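PDB 3L4E: uncharacterized peptidase Lmo0363 from Listeria monocytogenes, which probably acts as a serine-type peptidase of the S51 family, related to peptidase E, that cleaves peptide bonds. Local coordinates for residues 17-22 and 54-59; 191-194 and 199-202; 104-109 and 114-119; 9-14 and 50-55. One frame throughout, in Å; residues are numbered along the deposited sequence.

Interaction 1 of 4, residues 17-22 and 54-59; sequences LFTEFE and ESLGLL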
loop_
_atom_site.group_PDB
_atom_site.type_symbol
_atom_site.label_atom_id
_atom_site.label_comp_id
_atom_site.label_asym_id
_atom_site.label_seq_id
_atom_site.Cartn_x
_atom_site.Cartn_y
_atom_site.Cartn_z
ATOM N N LEU A 17 14.736 -6.310 0.709
ATOM C CA LEU A 17 13.935 -6.747 1.847
ATOM C C LEU A 17 12.745 -7.557 1.360
ATOM O O LEU A 17 12.339 -8.524 2.004
ATOM C CB LEU A 17 13.469 -5.561 2.695
ATOM C CG LEU A 17 14.606 -4.715 3.279
ATOM C CD1 LEU A 17 14.040 -3.641 4.202
ATOM C CD2 LEU A 17 15.632 -5.576 4.024
ATOM N N PHE A 18 12.191 -7.168 0.214
ATOM C CA PHE A 18 11.100 -7.944 -0.360
ATOM C C PHE A 18 11.532 -9.358 -0.765
ATOM O O PHE A 18 10.814 -10.329 -0.499
ATOM C CB PHE A 18 10.429 -7.247 -1.549
ATOM C CG PHE A 18 9.251 -8.009 -2.079
ATOM C CD1 PHE A 18 8.062 -8.057 -1.355
ATOM C CD2 PHE A 18 9.339 -8.709 -3.272
ATOM C CE1 PHE A 18 6.987 -8.782 -1.818
ATOM C CE2 PHE A 18 8.273 -9.426 -3.740
ATOM C CZ PHE A 18 7.086 -9.466 -3.013
ATOM N N THR A 19 12.692 -9.483 -1.411
ATOM C CA THR A 19 13.169 -10.806 -1.799
ATOM C C THR A 19 13.565 -11.652 -0.586
ATOM O O THR A 19 13.507 -12.869 -0.644
ATOM C CB THR A 19 14.332 -10.742 -2.812
ATOM O OG1 THR A 19 15.439 -10.043 -2.233
ATOM C CG2 THR A 19 13.900 -10.019 -4.074
ATOM N N GLU A 20 13.966 -11.007 0.507
ATOM C CA GLU A 20 14.131 -11.716 1.773
ATOM C C GLU A 20 12.775 -12.202 2.289
ATOM O O GLU A 20 12.651 -13.311 2.783
ATOM C CB GLU A 20 14.807 -10.818 2.820
ATOM C CG GLU A 20 14.938 -11.449 4.192
ATOM C CD GLU A 20 15.499 -10.487 5.227
ATOM O OE1 GLU A 20 16.176 -9.513 4.834
ATOM O OE2 GLU A 20 15.269 -10.712 6.432
ATOM N N PHE A 21 11.756 -11.361 2.161
ATOM C CA PHE A 21 10.415 -11.680 2.657
ATOM C C PHE A 21 9.757 -12.848 1.902
ATOM O O PHE A 21 9.177 -13.752 2.520
ATOM C CB PHE A 21 9.546 -10.418 2.576
ATOM C CG PHE A 21 8.164 -10.571 3.153
ATOM C CD1 PHE A 21 7.981 -10.799 4.507
ATOM C CD2 PHE A 21 7.045 -10.440 2.344
ATOM C CE1 PHE A 21 6.704 -10.920 5.042
ATOM C CE2 PHE A 21 5.760 -10.558 2.871
ATOM C CZ PHE A 21 5.590 -10.799 4.222
ATOM N N GLU A 22 9.866 -12.833 0.570
ATOM C CA GLU A 22 9.154 -13.786 -0.284
ATOM C C GLU A 22 10.049 -14.459 -1.344
ATOM O O GLU A 22 10.697 -13.771 -2.121
ATOM C CB GLU A 22 8.006 -13.048 -0.974
ATOM C CG GLU A 22 7.142 -13.896 -1.896
ATOM C CD GLU A 22 6.133 -14.747 -1.155
ATOM O OE1 GLU A 22 5.961 -14.564 0.068
ATOM O OE2 GLU A 22 5.494 -15.597 -1.807
ATOM N N GLU A 54 9.247 -6.166 -12.059
ATOM C CA GLU A 54 9.582 -6.876 -13.290
ATOM C C GLU A 54 11.010 -7.416 -13.251
ATOM O O GLU A 54 11.292 -8.484 -13.801
ATOM C CB GLU A 54 9.341 -5.985 -14.510
ATOM C CG GLU A 54 7.853 -5.784 -14.796
ATOM C CD GLU A 54 7.571 -4.722 -15.829
ATOM O OE1 GLU A 54 8.507 -3.995 -16.206
ATOM O OE2 GLU A 54 6.403 -4.612 -16.259
ATOM N N SER A 55 11.900 -6.695 -12.577
ATOM C CA SER A 55 13.291 -7.140 -12.465
ATOM C C SER A 55 13.415 -8.392 -11.606
ATOM O O SER A 55 14.459 -9.047 -11.615
ATOM C CB SER A 55 14.183 -6.038 -11.891
ATOM O OG SER A 55 14.056 -5.972 -10.473
ATOM N N LEU A 56 12.358 -8.722 -10.864
ATOM C CA LEU A 56 12.356 -9.903 -10.007
ATOM C C LEU A 56 11.733 -11.095 -10.724
ATOM O O LEU A 56 11.634 -12.192 -10.169
ATOM C CB LEU A 56 11.572 -9.623 -8.720
ATOM C CG LEU A 56 12.102 -8.496 -7.841
ATOM C CD1 LEU A 56 11.217 -8.392 -6.608
ATOM C CD2 LEU A 56 13.570 -8.732 -7.477
ATOM N N GLY A 57 11.298 -10.872 -11.957
ATOM C CA GLY A 57 10.668 -11.920 -12.737
ATOM C C GLY A 57 9.172 -12.036 -12.517
ATOM O O GLY A 57 8.563 -13.049 -12.875
ATOM N N LEU A 58 8.580 -11.010 -11.915
ATOM C CA LEU A 58 7.136 -10.979 -11.700
ATOM C C LEU A 58 6.406 -10.477 -12.942
ATOM O O LEU A 58 6.925 -9.638 -13.685
ATOM C CB LEU A 58 6.792 -10.100 -10.494
ATOM C CG LEU A 58 7.279 -10.663 -9.163
ATOM C CD1 LEU A 58 7.306 -9.580 -8.086
ATOM C CD2 LEU A 58 6.415 -11.839 -8.742
ATOM N N LEU A 59 5.205 -11.005 -13.166
ATOM C CA LEU A 59 4.346 -10.545 -14.251
ATOM C C LEU A 59 3.361 -9.545 -13.672
ATOM O O LEU A 59 2.541 -9.891 -12.812
ATOM C CB LEU A 59 3.587 -11.713 -14.865
ATOM C CG LEU A 59 4.453 -12.662 -15.677
ATOM C CD1 LEU A 59 3.680 -13.928 -16.008
ATOM C CD2 LEU A 59 4.926 -11.960 -16.943
#
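Leu56 reaches across from the end of helix 44-55 to Phe18 and Thr19 of helix 15-21, bringing together two helices that lie side by side on one face of the central mixed sheet of this alpha/beta fold. Leu56 follows the last helical turn, where Gly57 closes a Schellman motif. Gly57 N bonds back to Glu54 O at 3.0 Å, and the positive phi of 87° suits glycine, since a CB would press on the carbonyl O of Leu56.

From CB, which heads for the other helix, the Leu56 chain continues with CG opposite the carbonyl carbon (chi1 -61°), and the fork at CG does the touching. One prong, CD1, comes to the rim of the Phe18 ring, near the ring plane, and lies 3.8 Å from Phe18 CD2. The same methyl is 4.0 Å from Thr19 CG2. The other prong, CD2, comes still closer to the threonine methyl, at 3.7 Å from Thr19 CG2.

Thr19 suits this partly exposed place because its two branches part company. CG2 serves the apolar contact, whereas OG1 is hydrogen-bonded to Pro16 O in its own helix. Phe18 is buried deeper: its ring also meets Phe6 edge-to-face and touches Leu115 and Ile117 of strand 115-119. A loop residue, Leu25, packs against Phe18, Leu56 and Leu58 alike, so the apolar patch between the helix ends is shared by three parts of the chain. Leu58, leading into strand 59-62, makes the loosest approach, with its CD1 4.5 Å from Phe18 CE2.

Interaction 2 of 4, residues 191-194 and 199-202; sequences EAIF and EVIT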
loop_
_atom_site.group_PDB
_atom_site.type_symbol
_atom_site.label_atom_id
_atom_site.label_comp_id
_atom_site.label_asym_id
_atom_site.label_seq_id
_atom_site.Cartn_x
_atom_site.Cartn_y
_atom_site.Cartn_z
ATOM N N GLU A 191 13.061 1.384 5.284
ATOM C CA GLU A 191 12.488 0.383 6.181
ATOM C C GLU A 191 11.275 -0.284 5.543
ATOM O O GLU A 191 10.555 0.326 4.754
ATOM C CB GLU A 191 12.060 1.018 7.516
ATOM C CG GLU A 191 13.193 1.232 8.528
ATOM C CD GLU A 191 12.721 1.949 9.793
ATOM O OE1 GLU A 191 11.819 2.806 9.683
ATOM O OE2 GLU A 191 13.258 1.664 10.888
ATOM N N ALA A 192 11.053 -1.547 5.887
ATOM C CA ALA A 192 9.835 -2.240 5.497
ATOM C C ALA A 192 9.300 -2.963 6.720
ATOM O O ALA A 192 10.055 -3.249 7.654
ATOM C CB ALA A 192 10.106 -3.213 4.358
ATOM N N ILE A 193 7.998 -3.230 6.729
ATOM C CA ILE A 193 7.389 -4.018 7.797
ATOM C C ILE A 193 6.950 -5.356 7.210
ATOM O O ILE A 193 6.152 -5.392 6.253
ATOM C CB ILE A 193 6.165 -3.319 8.442
ATOM C CG1 ILE A 193 6.467 -1.846 8.749
ATOM C CG2 ILE A 193 5.751 -4.064 9.711
ATOM C CD1 ILE A 193 5.242 -1.048 9.170
ATOM N N PHE A 194 7.505 -6.434 7.764
ATOM C CA PHE A 194 7.169 -7.800 7.387
ATOM C C PHE A 194 6.038 -8.248 8.295
ATOM O O PHE A 194 6.196 -8.267 9.527
ATOM C CB PHE A 194 8.335 -8.757 7.670
ATOM C CG PHE A 194 9.554 -8.579 6.790
ATOM C CD1 PHE A 194 9.705 -7.503 5.938
ATOM C CD2 PHE A 194 10.577 -9.516 6.855
ATOM C CE1 PHE A 194 10.848 -7.379 5.154
ATOM C CE2 PHE A 194 11.710 -9.392 6.079
ATOM C CZ PHE A 194 11.841 -8.322 5.227
ATOM N N GLU A 199 3.006 -12.124 13.486
ATOM C CA GLU A 199 4.440 -11.836 13.486
ATOM C C GLU A 199 4.704 -10.564 12.683
ATOM O O GLU A 199 4.581 -10.557 11.462
ATOM C CB GLU A 199 5.243 -13.034 12.942
ATOM C CG GLU A 199 5.040 -14.312 13.762
ATOM C CD GLU A 199 5.927 -15.493 13.357
ATOM O OE1 GLU A 199 6.354 -15.595 12.182
ATOM O OE2 GLU A 199 6.177 -16.348 14.236
ATOM N N VAL A 200 5.056 -9.491 13.389
ATOM C CA VAL A 200 5.306 -8.177 12.791
ATOM C C VAL A 200 6.741 -7.729 13.069
ATOM O O VAL A 200 7.147 -7.564 14.230
ATOM C CB VAL A 200 4.327 -7.121 13.358
ATOM C CG1 VAL A 200 4.596 -5.738 12.767
ATOM C CG2 VAL A 200 2.888 -7.541 13.106
ATOM N N ILE A 201 7.509 -7.532 12.004
ATOM C CA ILE A 201 8.934 -7.245 12.137
ATOM C C ILE A 201 9.349 -6.103 11.219
ATOM O O ILE A 201 9.105 -6.146 10.014
ATOM C CB ILE A 201 9.780 -8.480 11.779
ATOM C CG1 ILE A 201 9.342 -9.694 12.607
ATOM C CG2 ILE A 201 11.253 -8.195 12.011
ATOM C CD1 ILE A 201 9.899 -11.019 12.122
ATOM N N THR A 202 9.977 -5.082 11.786
ATOM C CA THR A 202 10.573 -4.032 10.975
ATOM C C THR A 202 11.986 -4.435 10.572
ATOM O O THR A 202 12.761 -4.943 11.394
ATOM C CB THR A 202 10.629 -2.689 11.725
ATOM O OG1 THR A 202 9.296 -2.249 12.010
ATOM C CG2 THR A 202 11.327 -1.630 10.873
#
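Phe194 and Ile201 form a hydrogen-bonded antiparallel pair in which each backbone satisfies the other. Phe194 N gives its proton to Ile201 O at 2.8 Å, and the N-H points almost straight at the oxygen (167°). In return Ile201 N reaches Phe194 O at 2.9 Å, lying in the carbonyl plane. Both acceptors have a further, softer partner: Val200 CA approaches Phe194 O at 3.4 Å, and Ile193 CA approaches Ile201 O at 3.5 Å.

Ile193 and Thr202 are the neighbouring non-hydrogen-bonded pair. The backbone of Ile193 bonds instead to Leu7 on the other side, while that of Ala192 continues the ladder to Lys203. Polar ends find partners nearby: Thr202 OG1 bonds to Tyr185 OH and Glu191 OE1 takes the N-H of Ser188. The Thr202 methyl, CG2, lies 3.8 Å from Glu191 OE2. Residues branched at CB, such as Ile193 and Val200, suit the extended chain, and Ile193 CG2 packs alongside Val200 CG1 at 3.7 Å, on the face where Tyr185 and Phe156 touch both residues. On the other face Phe194 meets Phe21 and Leu17 of helix 15-21. This is a beta hairpin, 191-196 with 199-204, adding two antiparallel strands at one margin of an otherwise parallel sheet.

Interaction 3 of 4, residues 104-109 and 114-119; sequences KLILEE and KLYIGE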
loop_
_atom_site.group_PDB
_atom_site.type_symbol
_atom_site.label_atom_id
_atom_site.label_comp_id
_atom_site.label_asym_id
_atom_site.label_seq_id
_atom_site.Cartn_x
_atom_site.Cartn_y
_atom_site.Cartn_z
ATOM N N LYS A 104 -13.439 -4.736 0.322
ATOM C CA LYS A 104 -13.903 -6.045 0.766
ATOM C C LYS A 104 -13.197 -7.190 0.041
ATOM O O LYS A 104 -12.816 -8.187 0.659
ATOM C CB LYS A 104 -15.416 -6.161 0.562
ATOM C CG LYS A 104 -16.148 -6.887 1.679
ATOM C CD LYS A 104 -16.321 -5.997 2.902
ATOM C CE LYS A 104 -15.047 -5.910 3.729
ATOM N NZ LYS A 104 -15.136 -4.846 4.756
ATOM N N LEU A 105 -13.027 -7.042 -1.269
ATOM C CA LEU A 105 -12.407 -8.082 -2.089
ATOM C C LEU A 105 -10.929 -8.257 -1.757
ATOM O O LEU A 105 -10.376 -9.356 -1.862
ATOM C CB LEU A 105 -12.578 -7.746 -3.567
ATOM C CG LEU A 105 -14.041 -7.633 -3.990
ATOM C CD1 LEU A 105 -14.143 -7.197 -5.440
ATOM C CD2 LEU A 105 -14.745 -8.957 -3.773
ATOM N N ILE A 106 -10.287 -7.168 -1.358
ATOM C CA ILE A 106 -8.886 -7.217 -0.966
ATOM C C ILE A 106 -8.759 -7.940 0.374
ATOM O O ILE A 106 -7.911 -8.821 0.537
ATOM C CB ILE A 106 -8.244 -5.815 -0.922
ATOM C CG1 ILE A 106 -8.090 -5.290 -2.356
ATOM C CG2 ILE A 106 -6.905 -5.853 -0.176
ATOM C CD1 ILE A 106 -7.554 -3.887 -2.472
ATOM N N LEU A 107 -9.622 -7.594 1.322
ATOM C CA LEU A 107 -9.595 -8.262 2.619
ATOM C C LEU A 107 -9.828 -9.764 2.489
ATOM O O LEU A 107 -9.164 -10.555 3.157
ATOM C CB LEU A 107 -10.622 -7.651 3.572
ATOM C CG LEU A 107 -10.325 -6.229 4.040
ATOM C CD1 LEU A 107 -11.474 -5.701 4.897
ATOM C CD2 LEU A 107 -9.000 -6.180 4.793
ATOM N N GLU A 108 -10.773 -10.156 1.637
ATOM C CA GLU A 108 -11.049 -11.579 1.423
ATOM C C GLU A 108 -9.832 -12.318 0.871
ATOM O O GLU A 108 -9.504 -13.418 1.325
ATOM C CB GLU A 108 -12.251 -11.788 0.489
ATOM C CG GLU A 108 -12.558 -13.263 0.228
ATOM C CD GLU A 108 -13.492 -13.495 -0.953
ATOM O OE1 GLU A 108 -14.126 -12.530 -1.431
ATOM O OE2 GLU A 108 -13.595 -14.658 -1.400
ATOM N N GLU A 109 -9.168 -11.721 -0.115
ATOM C CA GLU A 109 -7.987 -12.340 -0.704
ATOM C C GLU A 109 -6.870 -12.492 0.321
ATOM O O GLU A 109 -6.225 -13.535 0.398
ATOM C CB GLU A 109 -7.489 -11.529 -1.905
ATOM C CG GLU A 109 -8.442 -11.523 -3.092
ATOM C CD GLU A 109 -8.675 -12.914 -3.658
ATOM O OE1 GLU A 109 -7.699 -13.681 -3.792
ATOM O OE2 GLU A 109 -9.833 -13.245 -3.971
ATOM N N LYS A 114 -3.380 -14.449 0.298
ATOM C CA LYS A 114 -2.723 -13.656 -0.741
ATOM C C LYS A 114 -1.827 -12.568 -0.158
ATOM O O LYS A 114 -2.218 -11.875 0.774
ATOM C CB LYS A 114 -3.768 -13.028 -1.655
ATOM C CG LYS A 114 -3.234 -12.541 -2.981
ATOM C CD LYS A 114 -4.281 -12.748 -4.071
ATOM C CE LYS A 114 -4.538 -14.225 -4.297
ATOM N NZ LYS A 114 -5.548 -14.467 -5.364
ATOM N N LEU A 115 -0.621 -12.435 -0.704
ATOM C CA LEU A 115 0.326 -11.415 -0.264
ATOM C C LEU A 115 -0.087 -10.022 -0.727
ATOM O O LEU A 115 -0.321 -9.799 -1.918
ATOM C CB LEU A 115 1.730 -11.733 -0.785
ATOM C CG LEU A 115 2.805 -10.666 -0.564
ATOM C CD1 LEU A 115 3.009 -10.402 0.920
ATOM C CD2 LEU A 115 4.118 -11.069 -1.228
ATOM N N TYR A 116 -0.155 -9.094 0.224
ATOM C CA TYR A 116 -0.461 -7.691 -0.034
ATOM C C TYR A 116 0.789 -6.837 0.156
ATOM O O TYR A 116 1.415 -6.868 1.226
ATOM C CB TYR A 116 -1.572 -7.219 0.913
ATOM C CG TYR A 116 -1.945 -5.756 0.772
ATOM C CD1 TYR A 116 -2.951 -5.353 -0.105
ATOM C CD2 TYR A 116 -1.299 -4.776 1.523
ATOM C CE1 TYR A 116 -3.293 -4.022 -0.243
ATOM C CE2 TYR A 116 -1.637 -3.430 1.393
ATOM C CZ TYR A 116 -2.647 -3.065 0.513
ATOM O OH TYR A 116 -3.001 -1.745 0.352
ATOM N N ILE A 117 1.157 -6.097 -0.886
ATOM C CA ILE A 117 2.289 -5.179 -0.825
ATOM C C ILE A 117 1.731 -3.765 -0.852
ATOM O O ILE A 117 1.050 -3.373 -1.807
ATOM C CB ILE A 117 3.243 -5.358 -2.012
ATOM C CG1 ILE A 117 3.746 -6.806 -2.101
ATOM C CG2 ILE A 117 4.405 -4.352 -1.920
ATOM C CD1 ILE A 117 4.335 -7.144 -3.468
ATOM N N GLY A 118 1.977 -3.011 0.213
ATOM C CA GLY A 118 1.441 -1.663 0.305
ATOM C C GLY A 118 2.517 -0.610 0.405
ATOM O O GLY A 118 3.303 -0.620 1.359
ATOM N N GLU A 119 2.547 0.300 -0.568
ATOM C CA GLU A 119 3.545 1.364 -0.605
ATOM C C GLU A 119 2.945 2.709 -0.236
ATOM O O GLU A 119 2.018 3.179 -0.901
ATOM C CB GLU A 119 4.140 1.482 -2.001
ATOM C CG GLU A 119 5.091 2.660 -2.148
ATOM C CD GLU A 119 5.593 2.801 -3.562
ATOM O OE1 GLU A 119 6.768 2.483 -3.793
ATOM O OE2 GLU A 119 4.812 3.204 -4.450
#
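The Tyr116 ring meets Ile106 along its CD1-CE1 bond, and the Glu109 carboxylate is gripped by Lys114: two flat groups that tie helix 102-111 to strand 115-119, a consecutive helix-strand unit of the alpha/beta fold. Ile106 CG2 lies 4.0 Å from Tyr116 CD1. The ring is placed there because CG stands opposite the backbone N (chi1 178°), swinging it off the sheet toward the helix. Val85, Ile125 and Thr126 also touch the tyrosine, and its OH bonds to Gly122 O, so an aromatic residue with a polar tip fits this buried site. Gly118, on the same side of the strand, suits the ring as well, since a CB there would run into Tyr116 CE2. Gly118 comes two residues before Ser120, the probable nucleophile, in a sequence consistent with a nucleophile elbow.

At the helix end, Lys114 N bonds to Glu109 O at 3.0 Å. The side chains of this pair run side by side, Lys114 bending at chi2 and chi3 to bring its ammonium back to the glutamate. Leu77 O and Asn80 O also accept hydrogen bonds from the ammonium, so it has three oxygen partners. Lys114 NZ meets Glu109 OE1 at 2.8 Å, on the anti side and 33° out of the carboxylate plane.

Interaction 4 of 4, residues 9-14 and 50-55; sequences SSFKDV and KKALES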
loop_
_atom_site.group_PDB
_atom_site.type_symbol
_atom_site.label_atom_id
_atom_site.label_comp_id
_atom_site.label_asym_id
_atom_site.label_seq_id
_atom_site.Cartn_x
_atom_site.Cartn_y
_atom_site.Cartn_z
ATOM N N SER A 9 7.602 2.471 2.516
ATOM C CA SER A 9 7.441 3.870 2.108
ATOM C C SER A 9 7.768 4.039 0.632
ATOM O O SER A 9 7.294 4.968 -0.025
ATOM C CB SER A 9 8.381 4.781 2.901
ATOM O OG SER A 9 8.202 4.658 4.294
ATOM N N SER A 10 8.603 3.138 0.121
ATOM C CA SER A 10 9.201 3.295 -1.196
ATOM C C SER A 10 9.700 1.940 -1.660
ATOM O O SER A 10 10.790 1.517 -1.285
ATOM C CB SER A 10 10.362 4.292 -1.119
ATOM O OG SER A 10 11.068 4.378 -2.348
ATOM N N PHE A 11 8.889 1.239 -2.448
ATOM C CA PHE A 11 9.222 -0.134 -2.796
ATOM C C PHE A 11 10.593 -0.214 -3.468
ATOM O O PHE A 11 11.370 -1.118 -3.188
ATOM C CB PHE A 11 8.129 -0.789 -3.658
ATOM C CG PHE A 11 8.384 -2.250 -3.943
ATOM C CD1 PHE A 11 8.108 -3.206 -2.981
ATOM C CD2 PHE A 11 8.927 -2.659 -5.155
ATOM C CE1 PHE A 11 8.357 -4.555 -3.213
ATOM C CE2 PHE A 11 9.179 -4.008 -5.406
ATOM C CZ PHE A 11 8.897 -4.960 -4.432
ATOM N N LYS A 12 10.897 0.751 -4.328
ATOM C CA LYS A 12 12.145 0.704 -5.073
ATOM C C LYS A 12 13.367 0.815 -4.160
ATOM O O LYS A 12 14.469 0.456 -4.563
ATOM C CB LYS A 12 12.172 1.765 -6.184
ATOM C CG LYS A 12 12.151 3.205 -5.710
ATOM C CD LYS A 12 13.542 3.730 -5.427
ATOM C CE LYS A 12 13.526 5.234 -5.176
ATOM N NZ LYS A 12 14.905 5.785 -5.004
ATOM N N ASP A 13 13.167 1.290 -2.934
ATOM C CA ASP A 13 14.274 1.466 -1.991
ATOM C C ASP A 13 14.499 0.232 -1.121
ATOM O O ASP A 13 15.511 0.141 -0.419
ATOM C CB ASP A 13 14.036 2.681 -1.090
ATOM C CG ASP A 13 14.334 3.998 -1.782
ATOM O OD1 ASP A 13 15.114 4.010 -2.759
ATOM O OD2 ASP A 13 13.800 5.028 -1.326
ATOM N N VAL A 14 13.572 -0.726 -1.164
ATOM C CA VAL A 14 13.679 -1.900 -0.289
ATOM C C VAL A 14 13.469 -3.230 -1.015
ATOM O O VAL A 14 13.036 -4.220 -0.411
ATOM C CB VAL A 14 12.693 -1.826 0.903
ATOM C CG1 VAL A 14 13.020 -0.645 1.810
ATOM C CG2 VAL A 14 11.245 -1.726 0.410
ATOM N N LYS A 50 7.048 -0.597 -10.528
ATOM C CA LYS A 50 6.692 -1.573 -11.557
ATOM C C LYS A 50 7.924 -2.241 -12.165
ATOM O O LYS A 50 7.970 -3.468 -12.320
ATOM C CB LYS A 50 5.858 -0.925 -12.659
ATOM C CG LYS A 50 5.278 -1.925 -13.647
ATOM C CD LYS A 50 4.366 -1.242 -14.651
ATOM C CE LYS A 50 3.710 -2.261 -15.572
ATOM N NZ LYS A 50 2.734 -1.634 -16.510
ATOM N N LYS A 51 8.924 -1.437 -12.510
ATOM C CA LYS A 51 10.149 -1.979 -13.084
ATOM C C LYS A 51 10.905 -2.843 -12.076
ATOM O O LYS A 51 11.548 -3.833 -12.449
ATOM C CB LYS A 51 11.025 -0.846 -13.607
ATOM C CG LYS A 51 10.446 -0.138 -14.820
ATOM C CD LYS A 51 11.199 1.160 -15.099
ATOM C CE LYS A 51 10.598 1.928 -16.272
ATOM N NZ LYS A 51 11.253 3.260 -16.456
ATOM N N ALA A 52 10.823 -2.486 -10.794
ATOM C CA ALA A 52 11.474 -3.284 -9.756
ATOM C C ALA A 52 10.831 -4.661 -9.672
ATOM O O ALA A 52 11.531 -5.679 -9.613
ATOM C CB ALA A 52 11.428 -2.575 -8.398
ATOM N N LEU A 53 9.499 -4.695 -9.664
ATOM C CA LEU A 53 8.783 -5.968 -9.675
ATOM C C LEU A 53 9.206 -6.800 -10.890
ATOM O O LEU A 53 9.494 -7.997 -10.770
ATOM C CB LEU A 53 7.270 -5.747 -9.684
ATOM C CG LEU A 53 6.648 -5.129 -8.424
ATOM C CD1 LEU A 53 5.222 -4.659 -8.723
ATOM C CD2 LEU A 53 6.654 -6.093 -7.233
ATOM N N GLU A 54 9.247 -6.166 -12.059
ATOM C CA GLU A 54 9.582 -6.876 -13.290
ATOM C C GLU A 54 11.010 -7.416 -13.251
ATOM O O GLU A 54 11.292 -8.484 -13.801
ATOM C CB GLU A 54 9.341 -5.985 -14.510
ATOM C CG GLU A 54 7.853 -5.784 -14.796
ATOM C CD GLU A 54 7.571 -4.722 -15.829
ATOM O OE1 GLU A 54 8.507 -3.995 -16.206
ATOM O OE2 GLU A 54 6.403 -4.612 -16.259
ATOM N N SER A 55 11.900 -6.695 -12.577
ATOM C CA SER A 55 13.291 -7.140 -12.465
ATOM C C SER A 55 13.415 -8.392 -11.606
ATOM O O SER A 55 14.459 -9.047 -11.615
ATOM C CB SER A 55 14.183 -6.038 -11.891
ATOM O OG SER A 55 14.056 -5.972 -10.473
#
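Phe11 points its ring at helix 44-55 and meets two successive residues there in different ways. Ala52 stands at the ring's edge, near its plane, with CB 4.0 Å from Phe11 CE2. Leu53 runs across the phenylalanine at about a right angle, and its methyl CD2 comes to 3.7 Å from the same CE2. That methyl is nearly as close to the ring's tip, Phe11 CZ, at 3.8 Å. A small residue at 52 lets the ring edge come up to the helix, while the longer branched leucine beside it bends its end back to the ring. The aromatic side chain gets there with CG opposite the backbone N (chi1 -175°), carrying the ring out of its own 3-10 turn.

That turn belongs to the loop linking strand 4-8 to helix 15-21 in the alpha/beta fold, close to the active site assigned by similarity. Ser9 O accepts a hydrogen bond from Ser120 OG, and Phe11 N is bound by Glu119 OE1, so the backbone that carries the ring is tied to the residues around the probable nucleophile. The ring is further enclosed by Tyr84 and Phe18, each meeting it edge-to-face.

Outside the apolar contact, polar groups settle their needs locally. Lys12, on the exposed side of the turn, folds over to its neighbour, with NZ 2.9 Å from Asp13 OD1 in a salt bridge that meets OD1 on the syn side, 28° out of the carboxylate plane. On the helix, Ser55 OG donates to Ala52 O at 2.7 Å, capturing a carbonyl of the last turn.

Interactions 1 and 4 lie close together, centres about 8 Å apart, and share Glu54 and Ser55 near the end of helix 44-55; Phe11 and Phe18 join them into one apolar layer beside the sheet. The other two lie about 16 to 18 Å from these and from each other. Interactions 2 and 3 both reach the central sheet without touching. Leu115 and Ile117 of interaction 3 pack under the aromatic residues of helix 15-21, and Ala192 and Phe194 of interaction 2 meet Leu17 of the same helix. Interaction 4 opens first along the chain, then 1, 3 and 2. Glu119 OE1 bonds to the backbone N of Phe11, linking 114-119 to 9-14 near Ser120, the probable nucleophile.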